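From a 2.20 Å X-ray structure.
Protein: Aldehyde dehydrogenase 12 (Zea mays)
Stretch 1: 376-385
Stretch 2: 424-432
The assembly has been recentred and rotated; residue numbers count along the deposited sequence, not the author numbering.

Stretch 1 (376-385) EHMNNLLKIR
Stretch 2 (424-432) GNFELVTKE

Two helices pack almost antiparallel, their N-to-C directions 150° apart (signed crossing -150°) and their axes 10.4 Å apart at closest approach. The first comes in as helix from earlier in the chain and, by Ile384 (phi/psi -80/138), runs extended; the second is helical from Asn425 to Val429, with Gly424 as N-cap at 81/-58, a backbone that by itself calls for glycine. Register is set by two CA pairs: Leu381 CA to Val429 CA, 7.0 Å, and Ile384 CA to Asn425 CA, 7.6 Å.

Apolar residues supply most of the 356 Å² buried here, and no direct hydrogen bond crosses it. Leu428 (chi1 t, chi2 p) is the central knob, with 83 Å² covered. Its CG lies 3.8 Å from Leu381 CD2, its CD2 4.2 Å from Ile384 CD1 and 3.5 Å from the backbone Asn380 O. Leu381 and Ile384 share the m,t rotamer; both also reach Val429 (chi1 t), whose CG2 sits 3.7 Å from Leu381 CD2 and 4.2 Å from Ile384 CD1. Branched aliphatic chains suit this place because several methyls can fill it without leaving polar groups unpaired. Ile384 CG1 further rests 3.7 Å from Asn425 OD1, while Asn425 ND2 is satisfied elsewhere in the structure.

The polar link is His377 (chi1 t, chi2 65°). Its CB starts sideways, but the imidazole extends to the second stretch, where CE1 meets Leu428 O at 3.2 Å, at the ring edge and near its plane. Lys431, extended through chi3 and turned to 90° at chi4, lays CD 3.8 Å from His377 ND1, using its aliphatic stem.

One water completes the link: it lies 2.9 Å from His377 NE2 and donates to Val429 O at 3.0 Å and Lys431 O at 2.9 Å, tying the ring to one carbonyl at the last helical residue and one just beyond it.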

# COMPACT_ATOMS: atom_id res chain seq x y z
N GLU A 376 36.47 -34.36 -9.54
CA GLU A 376 37.22 -34.26 -8.29
C GLU A 376 36.28 -34.02 -7.11
O GLU A 376 36.39 -34.69 -6.07
CB GLU A 376 38.26 -33.14 -8.39
CG GLU A 376 39.21 -33.09 -7.21
CD GLU A 376 39.93 -31.76 -7.08
OE1 GLU A 376 41.03 -31.60 -7.63
OE2 GLU A 376 39.37 -30.86 -6.42
N HIS A 377 35.35 -33.07 -7.25
CA HIS A 377 34.35 -32.82 -6.21
C HIS A 377 33.58 -34.10 -5.87
O HIS A 377 33.42 -34.44 -4.69
CB HIS A 377 33.37 -31.74 -6.67
CG HIS A 377 32.34 -31.37 -5.63
ND1 HIS A 377 32.68 -30.79 -4.42
CD2 HIS A 377 31.00 -31.51 -5.63
CE1 HIS A 377 31.58 -30.58 -3.72
NE2 HIS A 377 30.55 -31.01 -4.43
N MET A 378 33.12 -34.82 -6.88
CA MET A 378 32.42 -36.09 -6.65
C MET A 378 33.29 -37.07 -5.86
O MET A 378 32.80 -37.73 -4.93
CB MET A 378 32.02 -36.73 -7.99
CG MET A 378 31.42 -38.11 -7.87
SD MET A 378 31.20 -38.86 -9.50
CE MET A 378 32.89 -39.23 -9.99
N ASN A 379 34.56 -37.20 -6.23
CA ASN A 379 35.45 -38.11 -5.51
C ASN A 379 35.71 -37.63 -4.09
O ASN A 379 35.81 -38.45 -3.17
CB ASN A 379 36.76 -38.27 -6.29
CG ASN A 379 36.60 -39.09 -7.55
OD1 ASN A 379 35.82 -40.05 -7.57
ND2 ASN A 379 37.32 -38.73 -8.60
N ASN A 380 35.83 -36.32 -3.89
CA ASN A 380 35.98 -35.79 -2.53
C ASN A 380 34.78 -36.14 -1.67
O ASN A 380 34.93 -36.49 -0.49
CB ASN A 380 36.19 -34.28 -2.57
CG ASN A 380 37.58 -33.90 -3.04
OD1 ASN A 380 38.51 -34.70 -2.98
ND2 ASN A 380 37.72 -32.67 -3.51
N LEU A 381 33.57 -36.05 -2.23
CA LEU A 381 32.38 -36.44 -1.49
C LEU A 381 32.37 -37.93 -1.19
O LEU A 381 31.95 -38.36 -0.11
CB LEU A 381 31.12 -36.05 -2.27
CG LEU A 381 30.82 -34.55 -2.37
CD1 LEU A 381 29.70 -34.29 -3.35
CD2 LEU A 381 30.45 -34.02 -1.00
N LEU A 382 32.85 -38.74 -2.14
CA LEU A 382 32.83 -40.19 -1.97
C LEU A 382 33.78 -40.69 -0.89
O LEU A 382 33.67 -41.85 -0.48
CB LEU A 382 33.14 -40.88 -3.30
CG LEU A 382 32.02 -40.76 -4.34
CD1 LEU A 382 32.45 -41.35 -5.67
CD2 LEU A 382 30.76 -41.43 -3.83
N LYS A 383 34.71 -39.85 -0.43
CA LYS A 383 35.53 -40.22 0.72
C LYS A 383 34.72 -40.30 2.00
O LYS A 383 35.20 -40.88 2.99
CB LYS A 383 36.68 -39.21 0.89
CG LYS A 383 37.66 -39.18 -0.26
CD LYS A 383 38.61 -37.99 -0.14
CE LYS A 383 39.62 -37.98 -1.28
NZ LYS A 383 40.44 -36.74 -1.28
N ILE A 384 33.52 -39.75 2.01
CA ILE A 384 32.69 -39.69 3.21
C ILE A 384 32.00 -41.04 3.42
O ILE A 384 31.51 -41.66 2.47
CB ILE A 384 31.67 -38.55 3.08
CG1 ILE A 384 32.41 -37.21 2.95
CG2 ILE A 384 30.72 -38.54 4.27
CD1 ILE A 384 31.54 -36.08 2.44
N ARG A 385 31.98 -41.49 4.67
CA ARG A 385 31.43 -42.80 5.00
C ARG A 385 29.95 -42.88 4.67
O ARG A 385 29.17 -42.01 5.06
CB ARG A 385 31.66 -43.11 6.48
N GLY A 424 33.93 -29.85 8.22
CA GLY A 424 34.71 -30.29 7.09
C GLY A 424 33.83 -30.88 6.00
O GLY A 424 33.83 -30.40 4.86
N ASN A 425 33.07 -31.92 6.35
CA ASN A 425 32.12 -32.49 5.41
C ASN A 425 31.06 -31.47 5.00
O ASN A 425 30.66 -31.42 3.83
CB ASN A 425 31.44 -33.72 6.01
CG ASN A 425 32.38 -34.88 6.18
OD1 ASN A 425 33.47 -34.92 5.60
ND2 ASN A 425 31.96 -35.86 6.97
N PHE A 426 30.61 -30.64 5.94
CA PHE A 426 29.55 -29.69 5.64
C PHE A 426 29.98 -28.70 4.57
O PHE A 426 29.26 -28.46 3.59
CB PHE A 426 29.12 -28.95 6.90
CG PHE A 426 27.97 -28.02 6.68
CD1 PHE A 426 26.66 -28.50 6.68
CD2 PHE A 426 28.18 -26.67 6.41
CE1 PHE A 426 25.60 -27.65 6.46
CE2 PHE A 426 27.12 -25.82 6.18
CZ PHE A 426 25.83 -26.31 6.20
N GLU A 427 31.15 -28.07 4.75
CA GLU A 427 31.64 -27.10 3.78
C GLU A 427 31.83 -27.74 2.40
O GLU A 427 31.55 -27.10 1.37
CB GLU A 427 32.97 -26.49 4.26
CG GLU A 427 32.89 -25.60 5.50
CD GLU A 427 32.58 -26.37 6.76
OE1 GLU A 427 32.84 -27.58 6.78
OE2 GLU A 427 32.07 -25.79 7.72
N LEU A 428 32.28 -28.98 2.34
CA LEU A 428 32.39 -29.69 1.07
C LEU A 428 31.00 -29.99 0.47
O LEU A 428 30.77 -29.75 -0.72
CB LEU A 428 33.18 -30.99 1.26
CG LEU A 428 33.36 -31.88 0.03
CD1 LEU A 428 34.24 -31.19 -0.99
CD2 LEU A 428 33.91 -33.24 0.42
N VAL A 429 30.07 -30.52 1.28
CA VAL A 429 28.75 -30.92 0.78
C VAL A 429 27.97 -29.70 0.30
O VAL A 429 27.30 -29.75 -0.75
CB VAL A 429 27.99 -31.71 1.88
CG1 VAL A 429 26.47 -31.74 1.62
CG2 VAL A 429 28.56 -33.12 2.00
N THR A 430 28.04 -28.59 1.03
CA THR A 430 27.29 -27.38 0.69
C THR A 430 28.06 -26.48 -0.29
O THR A 430 27.72 -25.30 -0.43
CB THR A 430 26.93 -26.61 1.95
OG1 THR A 430 28.13 -26.15 2.59
CG2 THR A 430 26.15 -27.52 2.94
N LYS A 431 29.07 -26.99 -0.97
CA LYS A 431 29.80 -26.21 -1.96
C LYS A 431 28.99 -26.14 -3.25
O LYS A 431 28.54 -27.18 -3.76
CB LYS A 431 31.17 -26.83 -2.21
CG LYS A 431 32.01 -26.17 -3.27
CD LYS A 431 33.12 -27.12 -3.69
CE LYS A 431 34.00 -26.50 -4.74
NZ LYS A 431 35.14 -25.77 -4.15
N GLU A 432 28.80 -24.95 -3.79
CA GLU A 432 28.03 -24.80 -5.02
C GLU A 432 28.86 -25.24 -6.22
O GLU A 432 29.95 -24.70 -6.45
CB GLU A 432 27.58 -23.34 -5.20
CG GLU A 432 26.62 -23.17 -6.36
CD GLU A 432 26.49 -21.73 -6.79
OE1 GLU A 432 27.50 -21.01 -6.70
OE2 GLU A 432 25.39 -21.32 -7.23
O HOH W 1 27.93 -30.01 -3.63